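Local coordinates for glucose-binding protein (Thermus thermophilus HB27, PDB 2B3F), which binds galactose and glucose and is probably the sugar-capturing component of a binding-protein-dependent transport system, at residues V123-P128 against F261-S266; N137-W142 against A236-M241; D143-T148 against G209-C214; V176-L181 against P267-V272. One frame throughout, in Å; residues are numbered along the deposited sequence.

Contact 1 (V123-P128 against F261-S266); sequences VMWYLP and FAWAPS
Strands 123-126 and 262-265 run antiparallel, their axes 4.6 Å apart at closest and their directions 152° apart. Four backbone hydrogen bonds join Met-124 to Ala-264 and Tyr-126 to Ala-262. The bond from Met-124 N to Ala-264 O, 2.8 Å, is almost straight and lies nearly along the C=O axis, whereas Tyr-126 N meets Ala-262 O at 3.2 Å from above the carbonyl plane. Between them sits the non-hydrogen-bonded pair Trp-125 and Trp-263, where Trp-263 CA gives a CA-H...O contact to Met-124 O. This pairing puts 262-265 at one border of a four-stranded mixed sheet, with 123-126 between it and strand 238-240, in a periplasmic binding protein of the solute-binding protein 1 family. On the face carrying the tryptophans, Trp-125 CZ3 reaches Trp-263 CB at 3.7 Å and Phe-261 CE1 at 4.0 Å, while Val-123 CG1 lies over one face of the Trp-125 indole, toward its rim. The indole N-H of Trp-125 is bonded to Met-241 O. On the other face Tyr-126 has CG between its backbone N and carbonyl carbon (chi1 60°), which lays the ring across strand 262-265, one face over the Ala-262 carbonyl and CE1 3.5 Å from Ala-262 CB. An alanine in place of Tyr-126 would probably leave the Ala-262 methyl and the neighbouring backbone less well covered. Pro-128 CG presses on the same methyl, Ala-262 CB, at 3.5 Å, tighter than usual carbon contact.

Contact 2 (N137-W142 against A236-M241); sequences NPPRTW and AAFNIM. Unlike the reference sequence in segment 236-241: Ile-240 (reference Val).
Pro-139 brings CG over one face of the Phe-238 phenyl, with CD making the closest approach, at the outer end of the ring. The two side chains meet end to end: Pro-139 CD is 3.5 Å from Phe-238 CZ and 3.6 Å from Phe-238 CE1. Phe-238 holds CG anti to its carbonyl carbon (chi1 -47°), and its CB points toward the loop, so the outer end of the ring is what arrives at the proline. At the ring edge, near its plane, Asn-137 O stands 4.3 Å from Phe-238 CZ, a loose approach by a backbone carbonyl. The methyl of Ala-237 lies against a ring face too, displaced toward the rim. Two residues along the strand, Ile-240 makes the second meeting, also tip to tip. Its CG1 comes to the indole of Trp-142 at the edge, close to the ring plane, 4.2 Å from Trp-142 CH2. No hydrogen bond crosses between 137-142 and 236-241; apolar side chains carry the contact, and the nearest CA atoms, those of Pro-138 and Phe-238, remain 8.5 Å apart. Thr-141 occupies the N-cap of helix 142-154, its OG1 bonded to Lys-144 N, so Trp-142 enters the contact from the first turn of that helix. The loop after helix 128-133 thus covers one side of strand 238-240, whose Phe-238 and Ile-240 also pack on Met-124 of neighbouring strand 123-126, while Leu-172 and Ser-175 of helix 166-190 reach Ile-240 and Ala-179 of that helix touches Trp-142.

Contact 3 (D143-T148 against G209-C214); sequences DKFLAT and GRVLDC. Unlike the reference sequence in segment 143-148: Lys-144 (reference Glu).
Segment 143-148, within helix 142-154, meets segment 209-214, from the C-terminal end of the helix that begins at 199, the two backbones coming nearest at Leu-146 and Val-211, whose CA atoms are 6.7 Å apart. Leu-146 buries more of itself here than any other residue. With CG anti to its carbonyl carbon (chi1 -68°), it sends both methyls across: CD1 rests against the aliphatic part of Arg-210, 3.9 Å from Arg-210 CD, while CD2 settles on the backbone at 3.7 Å from Arg-210 O and on Cys-214 SG at 4.0 Å. The Arg-210 chain runs extended and crosses the leucine at about a right angle; its NE is paired with Glu-206 in a salt bridge. This is apolar helix-to-helix packing in the alpha/beta fold of a periplasmic binding protein, away from the sugar pocket, and no hydrogen bond passes between the two segments. An alanine at Leu-146 would lack both methyls and would probably leave Arg-210, Val-211 and Cys-214 less well packed. The residue before Leu-146, Phe-145, has CG anti to its backbone N (chi1 175°), and its CE2 touches Val-211 CG1 at 3.8 Å, the two side chains crossing nearly perpendicular. Cys-214 SG adds an oblique sulfur-aromatic contact, 5.4 Å from the Phe-145 ring centroid. Leu-161 of strand 161-162 packs on Phe-145, Val-211 and Cys-214, and the Trp-142 indole meets the Phe-145 ring edge-to-face.

Contact 4 (V176-L181 against P267-V272); sequences VALAVL and PGTQGV
Gly-268 O is gripped by two water molecules, each donating a hydrogen bond to it and another to a helix carbonyl. One water lies 2.7 Å from Gly-268 O and 2.7 Å from Ala-179 O; the other, held more loosely, spans from Gly-268 O to Leu-178 O. The same carbonyl also receives a CA-H...O contact from Ala-179, CA to Gly-268 O 3.6 Å, so loop and helix are joined here without a direct hydrogen bond. The approach is tight: Ala-179 CB stands 3.4 Å from Pro-267 O, and a CB on Gly-268 would collide with that methyl, in addition to the positive phi of 82° that favours glycine. One residue earlier in the helix, Leu-178 has CG anti to its backbone N (chi1 175°) and meets Val-272 tip to tip, CD2 to Val-272 CG1 3.7 Å. Thr-269 crosses this leucine at about a right angle, its CG2 4.0 Å from Leu-178 CD2 and also packed on Ala-179. With Thr-269 OG1 between the backbone N and the carbonyl carbon (chi1 73°) and bonded to Ser-266 O and Asn-122 ND2, CG2 faces the helix. Val-343 of strand 341-344 touches both Leu-178 and Val-272. The loop closes with a type II beta turn from Thr-269 to Val-272, Gly-271 taking its positive-phi position, and leads from strand 262-265 into strand 272-280 of the larger sheet, a passage between the two sheets of this periplasmic binding protein fold.

Contacts 1 and 2 share the four-stranded sheet, where strands 123-126 and 238-240 are neighbours, and their centres lie about 7 Å apart. Contact 3 is about 9 Å from the centre of contact 2 and joins it through Pro-139, Phe-238 and Phe-145; it does not touch contact 1 or contact 4. Along the chain, both segments of contacts 2 and 3 fall between those of contact 1, whereas contact 4 alternates with all three. Its loop 267-272 directly follows segment 261-266, and Arg-140 O probably bonds to Gly-268 N. Distant segments thus join sheet to helices; the Trp-125 side chain of contact 1 lies about 11 Å from bound galactose, the other contacts away from the sugar site.

Contact 1 (V123-P128 against F261-S266)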
loop_
_atom_site.group_PDB
_atom_site.type_symbol
_atom_site.label_atom_id
_atom_site.label_comp_id
_atom_site.label_asym_id
_atom_site.label_seq_id
_atom_site.Cartn_x
_atom_site.Cartn_y
_atom_site.Cartn_z
ATOM N N VAL A 123 -9.040 3.715 -1.599
ATOM C CA VAL A 123 -9.764 4.791 -0.948
ATOM C C VAL A 123 -9.718 6.058 -1.793
ATOM O O VAL A 123 -8.672 6.426 -2.349
ATOM C CB VAL A 123 -9.229 5.100 0.482
ATOM C CG1 VAL A 123 -10.157 6.083 1.193
ATOM C CG2 VAL A 123 -9.082 3.784 1.290
ATOM N N MET A 124 -10.874 6.718 -1.864
ATOM C CA MET A 124 -11.023 7.990 -2.540
ATOM C C MET A 124 -11.210 9.062 -1.473
ATOM O O MET A 124 -12.115 8.953 -0.615
ATOM C CB MET A 124 -12.244 7.972 -3.485
ATOM C CG MET A 124 -12.493 9.304 -4.216
ATOM S SD MET A 124 -13.938 9.217 -5.309
ATOM C CE MET A 124 -15.280 8.904 -4.162
ATOM N N TRP A 125 -10.353 10.080 -1.521
ATOM C CA TRP A 125 -10.328 11.189 -0.568
ATOM C C TRP A 125 -10.906 12.449 -1.209
ATOM O O TRP A 125 -10.674 12.708 -2.379
ATOM C CB TRP A 125 -8.899 11.476 -0.104
ATOM C CG TRP A 125 -8.204 10.223 0.307
ATOM C CD1 TRP A 125 -7.392 9.450 -0.462
ATOM C CD2 TRP A 125 -8.293 9.568 1.579
ATOM N NE1 TRP A 125 -6.970 8.352 0.241
ATOM C CE2 TRP A 125 -7.500 8.399 1.500
ATOM C CE3 TRP A 125 -8.970 9.852 2.781
ATOM C CZ2 TRP A 125 -7.372 7.512 2.559
ATOM C CZ3 TRP A 125 -8.836 8.977 3.823
ATOM C CH2 TRP A 125 -8.042 7.821 3.715
ATOM N N TYR A 126 -11.649 13.215 -0.423
ATOM C CA TYR A 126 -12.253 14.451 -0.887
ATOM C C TYR A 126 -12.546 15.320 0.329
ATOM O O TYR A 126 -12.414 14.869 1.469
ATOM C CB TYR A 126 -13.539 14.152 -1.665
ATOM C CG TYR A 126 -14.608 13.419 -0.865
ATOM C CD1 TYR A 126 -15.551 14.121 -0.122
ATOM C CD2 TYR A 126 -14.669 12.023 -0.844
ATOM C CE1 TYR A 126 -16.529 13.460 0.617
ATOM C CE2 TYR A 126 -15.641 11.358 -0.116
ATOM C CZ TYR A 126 -16.567 12.081 0.613
ATOM O OH TYR A 126 -17.533 11.412 1.338
ATOM N N LEU A 127 -12.954 16.562 0.073
ATOM C CA LEU A 127 -13.256 17.522 1.130
ATOM C C LEU A 127 -14.746 17.774 1.062
ATOM O O LEU A 127 -15.219 18.322 0.063
ATOM C CB LEU A 127 -12.519 18.833 0.871
ATOM C CG LEU A 127 -11.206 19.109 1.606
ATOM C CD1 LEU A 127 -10.272 17.903 1.596
ATOM C CD2 LEU A 127 -10.536 20.351 1.046
ATOM N N PRO A 128 -15.508 17.341 2.084
ATOM C CA PRO A 128 -16.954 17.593 2.023
ATOM C C PRO A 128 -17.371 19.068 1.806
ATOM O O PRO A 128 -18.312 19.309 1.058
ATOM C CB PRO A 128 -17.465 17.065 3.367
ATOM C CG PRO A 128 -16.478 16.084 3.805
ATOM C CD PRO A 128 -15.141 16.565 3.274
ATOM N N PHE A 261 -11.872 16.569 5.957
ATOM C CA PHE A 261 -11.745 15.673 4.811
ATOM C C PHE A 261 -12.614 14.463 5.055
ATOM O O PHE A 261 -13.012 14.203 6.194
ATOM C CB PHE A 261 -10.281 15.243 4.569
ATOM C CG PHE A 261 -9.715 14.302 5.619
ATOM C CD1 PHE A 261 -9.775 12.926 5.441
ATOM C CD2 PHE A 261 -9.097 14.797 6.769
ATOM C CE1 PHE A 261 -9.260 12.046 6.400
ATOM C CE2 PHE A 261 -8.561 13.925 7.727
ATOM C CZ PHE A 261 -8.658 12.541 7.534
ATOM N N ALA A 262 -12.906 13.732 3.991
ATOM C CA ALA A 262 -13.717 12.533 4.080
ATOM C C ALA A 262 -13.213 11.481 3.098
ATOM O O ALA A 262 -12.267 11.728 2.354
ATOM C CB ALA A 262 -15.184 12.859 3.827
ATOM N N TRP A 263 -13.847 10.314 3.116
ATOM C CA TRP A 263 -13.381 9.162 2.364
ATOM C C TRP A 263 -14.532 8.276 1.923
ATOM O O TRP A 263 -15.597 8.246 2.549
ATOM C CB TRP A 263 -12.399 8.335 3.206
ATOM C CG TRP A 263 -12.991 7.911 4.506
ATOM C CD1 TRP A 263 -13.644 6.750 4.762
ATOM C CD2 TRP A 263 -13.004 8.663 5.725
ATOM N NE1 TRP A 263 -14.058 6.714 6.081
ATOM C CE2 TRP A 263 -13.682 7.883 6.691
ATOM C CE3 TRP A 263 -12.486 9.906 6.102
ATOM C CZ2 TRP A 263 -13.865 8.321 8.009
ATOM C CZ3 TRP A 263 -12.668 10.343 7.411
ATOM C CH2 TRP A 263 -13.355 9.550 8.345
ATOM N N ALA A 264 -14.316 7.565 0.828
ATOM C CA ALA A 264 -15.193 6.489 0.386
ATOM C C ALA A 264 -14.343 5.440 -0.311
ATOM O O ALA A 264 -13.209 5.742 -0.722
ATOM C CB ALA A 264 -16.246 7.005 -0.564
ATOM N N PRO A 265 -14.878 4.220 -0.471
ATOM C CA PRO A 265 -14.175 3.256 -1.308
ATOM C C PRO A 265 -13.984 3.833 -2.712
ATOM O O PRO A 265 -14.768 4.707 -3.141
ATOM C CB PRO A 265 -15.119 2.058 -1.335
ATOM C CG PRO A 265 -15.876 2.157 -0.049
ATOM C CD PRO A 265 -16.119 3.647 0.082
ATOM N N SER A 266 -12.948 3.392 -3.415
ATOM C CA SER A 266 -12.762 3.840 -4.771
ATOM C C SER A 266 -14.045 3.486 -5.522
ATOM O O SER A 266 -14.625 2.425 -5.295
ATOM C CB SER A 266 -11.550 3.173 -5.421
ATOM O OG SER A 266 -10.368 3.511 -4.725
#

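Contact 2 (N137-W142 against A236-M241)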
loop_
_atom_site.group_PDB
_atom_site.type_symbol
_atom_site.label_atom_id
_atom_site.label_comp_id
_atom_site.label_asym_id
_atom_site.label_seq_id
_atom_site.Cartn_x
_atom_site.Cartn_y
_atom_site.Cartn_z
ATOM N N ASN A 137 -21.732 15.540 -5.516
ATOM C CA ASN A 137 -21.597 14.429 -4.563
ATOM C C ASN A 137 -20.335 13.584 -4.819
ATOM O O ASN A 137 -19.766 13.652 -5.904
ATOM C CB ASN A 137 -22.804 13.503 -4.688
ATOM C CG ASN A 137 -24.107 14.149 -4.207
ATOM O OD1 ASN A 137 -24.117 14.978 -3.289
ATOM N ND2 ASN A 137 -25.214 13.757 -4.830
ATOM N N PRO A 138 -19.905 12.770 -3.825
ATOM C CA PRO A 138 -18.848 11.774 -4.057
ATOM C C PRO A 138 -19.325 10.596 -4.922
ATOM O O PRO A 138 -20.291 9.940 -4.558
ATOM C CB PRO A 138 -18.521 11.276 -2.638
ATOM C CG PRO A 138 -19.748 11.501 -1.870
ATOM C CD PRO A 138 -20.345 12.764 -2.415
ATOM N N PRO A 139 -18.655 10.329 -6.063
ATOM C CA PRO A 139 -19.113 9.279 -6.985
ATOM C C PRO A 139 -18.932 7.837 -6.499
ATOM O O PRO A 139 -17.876 7.484 -5.972
ATOM C CB PRO A 139 -18.291 9.532 -8.253
ATOM C CG PRO A 139 -17.142 10.349 -7.821
ATOM C CD PRO A 139 -17.474 11.048 -6.568
ATOM N N ARG A 140 -19.958 7.010 -6.713
ATOM C CA ARG A 140 -19.956 5.624 -6.259
ATOM C C ARG A 140 -19.601 4.619 -7.366
ATOM O O ARG A 140 -19.383 3.437 -7.078
ATOM C CB ARG A 140 -21.299 5.275 -5.584
ATOM C CG ARG A 140 -22.474 4.957 -6.534
ATOM C CD ARG A 140 -23.780 4.588 -5.764
ATOM N NE ARG A 140 -24.145 5.601 -4.756
ATOM C CZ ARG A 140 -24.865 6.709 -4.989
ATOM N NH1 ARG A 140 -25.330 6.985 -6.212
ATOM N NH2 ARG A 140 -25.123 7.553 -3.987
ATOM N N THR A 141 -19.538 5.086 -8.621
ATOM C CA THR A 141 -19.131 4.251 -9.755
ATOM C C THR A 141 -18.230 5.062 -10.670
ATOM O O THR A 141 -18.215 6.279 -10.588
ATOM C CB THR A 141 -20.325 3.814 -10.615
ATOM O OG1 THR A 141 -20.946 4.976 -11.187
ATOM C CG2 THR A 141 -21.334 3.025 -9.794
ATOM N N TRP A 142 -17.497 4.393 -11.558
ATOM C CA TRP A 142 -16.626 5.126 -12.493
ATOM C C TRP A 142 -17.407 5.965 -13.513
ATOM O O TRP A 142 -16.947 7.052 -13.890
ATOM C CB TRP A 142 -15.584 4.208 -13.169
ATOM C CG TRP A 142 -14.512 3.805 -12.195
ATOM C CD1 TRP A 142 -14.245 2.541 -11.740
ATOM C CD2 TRP A 142 -13.605 4.684 -11.508
ATOM N NE1 TRP A 142 -13.212 2.586 -10.826
ATOM C CE2 TRP A 142 -12.804 3.887 -10.667
ATOM C CE3 TRP A 142 -13.379 6.065 -11.533
ATOM C CZ2 TRP A 142 -11.794 4.429 -9.860
ATOM C CZ3 TRP A 142 -12.380 6.598 -10.723
ATOM C CH2 TRP A 142 -11.611 5.781 -9.896
ATOM N N ALA A 236 -8.107 20.107 -6.821
ATOM C CA ALA A 236 -8.683 18.856 -7.295
ATOM C C ALA A 236 -9.837 18.528 -6.363
ATOM O O ALA A 236 -9.869 19.040 -5.256
ATOM C CB ALA A 236 -7.627 17.756 -7.245
ATOM N N ALA A 237 -10.761 17.685 -6.810
ATOM C CA ALA A 237 -11.893 17.238 -6.007
ATOM C C ALA A 237 -11.622 15.891 -5.309
ATOM O O ALA A 237 -12.112 15.641 -4.191
ATOM C CB ALA A 237 -13.138 17.130 -6.889
ATOM N N PHE A 238 -10.853 15.036 -5.989
ATOM C CA PHE A 238 -10.660 13.656 -5.572
ATOM C C PHE A 238 -9.204 13.220 -5.698
ATOM O O PHE A 238 -8.453 13.737 -6.516
ATOM C CB PHE A 238 -11.504 12.721 -6.428
ATOM C CG PHE A 238 -12.935 13.166 -6.597
ATOM C CD1 PHE A 238 -13.807 13.173 -5.515
ATOM C CD2 PHE A 238 -13.409 13.573 -7.843
ATOM C CE1 PHE A 238 -15.137 13.578 -5.677
ATOM C CE2 PHE A 238 -14.720 13.987 -8.005
ATOM C CZ PHE A 238 -15.583 13.985 -6.927
ATOM N N ASN A 239 -8.842 12.220 -4.890
ATOM C CA ASN A 239 -7.553 11.522 -5.052
ATOM C C ASN A 239 -7.765 10.060 -4.674
ATOM O O ASN A 239 -8.439 9.789 -3.699
ATOM C CB ASN A 239 -6.487 12.149 -4.164
ATOM C CG ASN A 239 -5.102 11.560 -4.389
ATOM O OD1 ASN A 239 -4.605 11.483 -5.541
ATOM N ND2 ASN A 239 -4.445 11.188 -3.299
ATOM N N ILE A 240 -7.202 9.139 -5.455
ATOM C CA ILE A 240 -7.284 7.696 -5.129
ATOM C C ILE A 240 -5.932 7.307 -4.535
ATOM O O ILE A 240 -4.925 7.336 -5.228
ATOM C CB ILE A 240 -7.577 6.829 -6.378
ATOM C CG1 ILE A 240 -8.890 7.252 -7.084
ATOM C CG2 ILE A 240 -7.621 5.345 -6.012
ATOM C CD1 ILE A 240 -10.122 7.257 -6.225
ATOM N N MET A 241 -5.882 6.940 -3.252
ATOM C CA MET A 241 -4.599 6.660 -2.621
ATOM C C MET A 241 -4.818 5.826 -1.350
ATOM O O MET A 241 -5.899 5.881 -0.746
ATOM C CB MET A 241 -3.909 7.985 -2.297
ATOM C CG MET A 241 -2.517 7.921 -1.691
ATOM S SD MET A 241 -1.410 6.811 -2.563
ATOM C CE MET A 241 -1.470 7.371 -4.270
#

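Contact 3 (D143-T148 against G209-C214)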
loop_
_atom_site.group_PDB
_atom_site.type_symbol
_atom_site.label_atom_id
_atom_site.label_comp_id
_atom_site.label_asym_id
_atom_site.label_seq_id
_atom_site.Cartn_x
_atom_site.Cartn_y
_atom_site.Cartn_z
ATOM N N ASP A 143 -18.593 5.507 -13.909
ATOM C CA ASP A 143 -19.441 6.322 -14.801
ATOM C C ASP A 143 -19.865 7.616 -14.128
ATOM O O ASP A 143 -19.759 8.688 -14.722
ATOM C CB ASP A 143 -20.667 5.537 -15.293
ATOM C CG ASP A 143 -20.323 4.557 -16.405
ATOM O OD1 ASP A 143 -19.275 4.709 -17.055
ATOM O OD2 ASP A 143 -21.085 3.603 -16.627
ATOM N N LYS A 144 -20.316 7.529 -12.881
ATOM C CA LYS A 144 -20.673 8.734 -12.126
ATOM C C LYS A 144 -19.458 9.633 -11.812
ATOM O O LYS A 144 -19.562 10.853 -11.783
ATOM C CB LYS A 144 -21.431 8.367 -10.843
ATOM C CG LYS A 144 -22.758 7.632 -11.097
ATOM C CD LYS A 144 -23.418 7.159 -9.793
ATOM C CE LYS A 144 -24.690 6.359 -10.065
ATOM N NZ LYS A 144 -25.820 6.748 -9.159
ATOM N N PHE A 145 -18.301 9.022 -11.578
ATOM C CA PHE A 145 -17.059 9.773 -11.411
ATOM C C PHE A 145 -16.754 10.614 -12.653
ATOM O O PHE A 145 -16.439 11.795 -12.560
ATOM C CB PHE A 145 -15.889 8.803 -11.112
ATOM C CG PHE A 145 -14.548 9.468 -11.038
ATOM C CD1 PHE A 145 -14.055 9.947 -9.830
ATOM C CD2 PHE A 145 -13.766 9.596 -12.172
ATOM C CE1 PHE A 145 -12.814 10.565 -9.768
ATOM C CE2 PHE A 145 -12.532 10.218 -12.124
ATOM C CZ PHE A 145 -12.056 10.709 -10.920
ATOM N N LEU A 146 -16.819 9.989 -13.813
ATOM C CA LEU A 146 -16.490 10.676 -15.053
ATOM C C LEU A 146 -17.480 11.806 -15.349
ATOM O O LEU A 146 -17.076 12.869 -15.786
ATOM C CB LEU A 146 -16.452 9.686 -16.212
ATOM C CG LEU A 146 -15.301 8.670 -16.163
ATOM C CD1 LEU A 146 -15.541 7.589 -17.193
ATOM C CD2 LEU A 146 -13.961 9.341 -16.370
ATOM N N ALA A 147 -18.763 11.562 -15.093
ATOM C CA ALA A 147 -19.808 12.600 -15.252
ATOM C C ALA A 147 -19.631 13.776 -14.293
ATOM O O ALA A 147 -19.736 14.942 -14.689
ATOM C CB ALA A 147 -21.202 11.977 -15.092
ATOM N N THR A 148 -19.349 13.480 -13.026
ATOM C CA THR A 148 -19.081 14.531 -12.046
ATOM C C THR A 148 -17.842 15.352 -12.407
ATOM O O THR A 148 -17.835 16.570 -12.280
ATOM C CB THR A 148 -18.960 13.945 -10.611
ATOM O OG1 THR A 148 -20.233 13.417 -10.208
ATOM C CG2 THR A 148 -18.508 15.007 -9.613
ATOM N N GLY A 209 -8.017 5.022 -18.875
ATOM C CA GLY A 209 -7.682 6.159 -19.761
ATOM C C GLY A 209 -8.651 7.330 -19.670
ATOM O O GLY A 209 -8.247 8.497 -19.705
ATOM N N ARG A 210 -9.935 7.030 -19.543
ATOM C CA ARG A 210 -10.927 8.082 -19.375
ATOM C C ARG A 210 -10.698 8.807 -18.060
ATOM O O ARG A 210 -10.758 10.034 -17.986
ATOM C CB ARG A 210 -12.336 7.517 -19.413
ATOM C CG ARG A 210 -12.722 6.910 -20.740
ATOM C CD ARG A 210 -14.161 6.457 -20.644
ATOM N NE ARG A 210 -14.734 6.007 -21.907
ATOM C CZ ARG A 210 -15.306 6.814 -22.802
ATOM N NH1 ARG A 210 -15.402 8.131 -22.603
ATOM N NH2 ARG A 210 -15.801 6.290 -23.908
ATOM N N VAL A 211 -10.429 8.033 -17.002
ATOM C CA VAL A 211 -10.193 8.596 -15.688
ATOM C C VAL A 211 -8.930 9.481 -15.718
ATOM O O VAL A 211 -8.890 10.563 -15.137
ATOM C CB VAL A 211 -10.082 7.459 -14.636
ATOM C CG1 VAL A 211 -9.632 7.997 -13.286
ATOM C CG2 VAL A 211 -11.416 6.713 -14.529
ATOM N N LEU A 212 -7.910 9.019 -16.423
ATOM C CA LEU A 212 -6.644 9.754 -16.554
ATOM C C LEU A 212 -6.870 11.149 -17.172
ATOM O O LEU A 212 -6.173 12.115 -16.840
ATOM C CB LEU A 212 -5.692 8.947 -17.448
ATOM C CG LEU A 212 -4.228 8.756 -17.113
ATOM C CD1 LEU A 212 -3.995 8.419 -15.636
ATOM C CD2 LEU A 212 -3.649 7.693 -18.045
ATOM N N ASP A 213 -7.847 11.236 -18.076
ATOM C CA ASP A 213 -8.171 12.529 -18.706
ATOM C C ASP A 213 -8.791 13.539 -17.738
ATOM O O ASP A 213 -8.987 14.692 -18.123
ATOM C CB ASP A 213 -9.082 12.350 -19.938
ATOM C CG ASP A 213 -8.331 11.888 -21.171
ATOM O OD1 ASP A 213 -7.076 11.911 -21.175
ATOM O OD2 ASP A 213 -9.005 11.496 -22.167
ATOM N N CYS A 214 -9.078 13.135 -16.494
ATOM C CA CYS A 214 -9.541 14.056 -15.444
ATOM C C CYS A 214 -8.433 14.575 -14.524
ATOM O O CYS A 214 -8.700 15.373 -13.609
ATOM C CB CYS A 214 -10.596 13.367 -14.588
ATOM S SG CYS A 214 -11.981 12.695 -15.540
#

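Contact 4 (V176-L181 against P267-V272)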
loop_
_atom_site.group_PDB
_atom_site.type_symbol
_atom_site.label_atom_id
_atom_site.label_comp_id
_atom_site.label_asym_id
_atom_site.label_seq_id
_atom_site.Cartn_x
_atom_site.Cartn_y
_atom_site.Cartn_z
ATOM N N VAL A 176 -9.205 0.981 -10.416
ATOM C CA VAL A 176 -10.000 0.878 -11.638
ATOM C C VAL A 176 -10.185 -0.582 -12.053
ATOM O O VAL A 176 -11.313 -1.005 -12.337
ATOM C CB VAL A 176 -9.385 1.719 -12.797
ATOM C CG1 VAL A 176 -10.096 1.444 -14.121
ATOM C CG2 VAL A 176 -9.414 3.203 -12.462
ATOM N N ALA A 177 -9.097 -1.353 -12.090
ATOM C CA ALA A 177 -9.149 -2.763 -12.453
ATOM C C ALA A 177 -10.067 -3.575 -11.525
ATOM O O ALA A 177 -10.850 -4.430 -11.987
ATOM C CB ALA A 177 -7.746 -3.356 -12.461
ATOM N N LEU A 178 -9.978 -3.317 -10.220
ATOM C CA LEU A 178 -10.815 -4.042 -9.270
ATOM C C LEU A 178 -12.288 -3.756 -9.557
ATOM O O LEU A 178 -13.120 -4.670 -9.529
ATOM C CB LEU A 178 -10.470 -3.667 -7.821
ATOM C CG LEU A 178 -11.377 -4.299 -6.743
ATOM C CD1 LEU A 178 -11.297 -5.830 -6.777
ATOM C CD2 LEU A 178 -11.032 -3.766 -5.341
ATOM N N ALA A 179 -12.601 -2.492 -9.817
ATOM C CA ALA A 179 -13.988 -2.082 -10.114
ATOM C C ALA A 179 -14.488 -2.772 -11.382
ATOM O O ALA A 179 -15.615 -3.282 -11.409
ATOM C CB ALA A 179 -14.084 -0.579 -10.277
ATOM N N VAL A 180 -13.650 -2.795 -12.415
ATOM C CA VAL A 180 -14.040 -3.324 -13.727
ATOM C C VAL A 180 -14.184 -4.844 -13.707
ATOM O O VAL A 180 -15.110 -5.402 -14.296
ATOM C CB VAL A 180 -13.042 -2.861 -14.839
ATOM C CG1 VAL A 180 -13.226 -3.625 -16.116
ATOM C CG2 VAL A 180 -13.209 -1.370 -15.100
ATOM N N LEU A 181 -13.269 -5.511 -13.018
ATOM C CA LEU A 181 -13.224 -6.966 -12.999
ATOM C C LEU A 181 -14.055 -7.598 -11.908
ATOM O O LEU A 181 -14.512 -8.731 -12.058
ATOM C CB LEU A 181 -11.777 -7.442 -12.846
ATOM C CG LEU A 181 -10.844 -7.125 -14.014
ATOM C CD1 LEU A 181 -9.420 -7.506 -13.652
ATOM C CD2 LEU A 181 -11.312 -7.866 -15.278
ATOM N N PRO A 267 -14.480 4.372 -6.430
ATOM C CA PRO A 267 -15.681 4.094 -7.213
ATOM C C PRO A 267 -15.734 2.660 -7.745
ATOM O O PRO A 267 -14.748 2.141 -8.283
ATOM C CB PRO A 267 -15.586 5.131 -8.338
ATOM C CG PRO A 267 -14.874 6.259 -7.753
ATOM C CD PRO A 267 -13.863 5.655 -6.821
ATOM N N GLY A 268 -16.869 1.995 -7.543
ATOM C CA GLY A 268 -17.067 0.645 -8.049
ATOM C C GLY A 268 -16.466 -0.457 -7.187
ATOM O O GLY A 268 -16.470 -1.610 -7.572
ATOM N N THR A 269 -15.935 -0.114 -6.020
ATOM C CA THR A 269 -15.258 -1.128 -5.197
ATOM C C THR A 269 -15.845 -1.257 -3.798
ATOM O O THR A 269 -15.295 -1.947 -2.950
ATOM C CB THR A 269 -13.735 -0.846 -5.083
ATOM O OG1 THR A 269 -13.507 0.271 -4.229
ATOM C CG2 THR A 269 -13.118 -0.595 -6.463
ATOM N N GLN A 270 -16.988 -0.615 -3.581
ATOM C CA GLN A 270 -17.656 -0.633 -2.290
ATOM C C GLN A 270 -17.872 -2.087 -1.873
ATOM O O GLN A 270 -18.291 -2.925 -2.687
ATOM C CB GLN A 270 -19.011 0.101 -2.372
ATOM C CG GLN A 270 -18.934 1.595 -2.732
ATOM C CD GLN A 270 -18.474 1.876 -4.188
ATOM O OE1 GLN A 270 -18.682 1.068 -5.105
ATOM N NE2 GLN A 270 -17.835 3.034 -4.381
ATOM N N GLY A 271 -17.560 -2.378 -0.613
ATOM C CA GLY A 271 -17.688 -3.715 -0.065
ATOM C C GLY A 271 -16.467 -4.601 -0.240
ATOM O O GLY A 271 -16.454 -5.749 0.223
ATOM N N VAL A 272 -15.440 -4.068 -0.911
ATOM C CA VAL A 272 -14.200 -4.798 -1.140
ATOM C C VAL A 272 -13.070 -3.955 -0.565
ATOM O O VAL A 272 -13.017 -2.738 -0.775
ATOM C CB VAL A 272 -13.927 -5.064 -2.633
ATOM C CG1 VAL A 272 -12.655 -5.915 -2.810
ATOM C CG2 VAL A 272 -15.118 -5.747 -3.281
HETATM O O HOH W 1 -15.095 -4.477 -7.117
HETATM O O HOH W 2 -17.705 -2.692 -9.733
#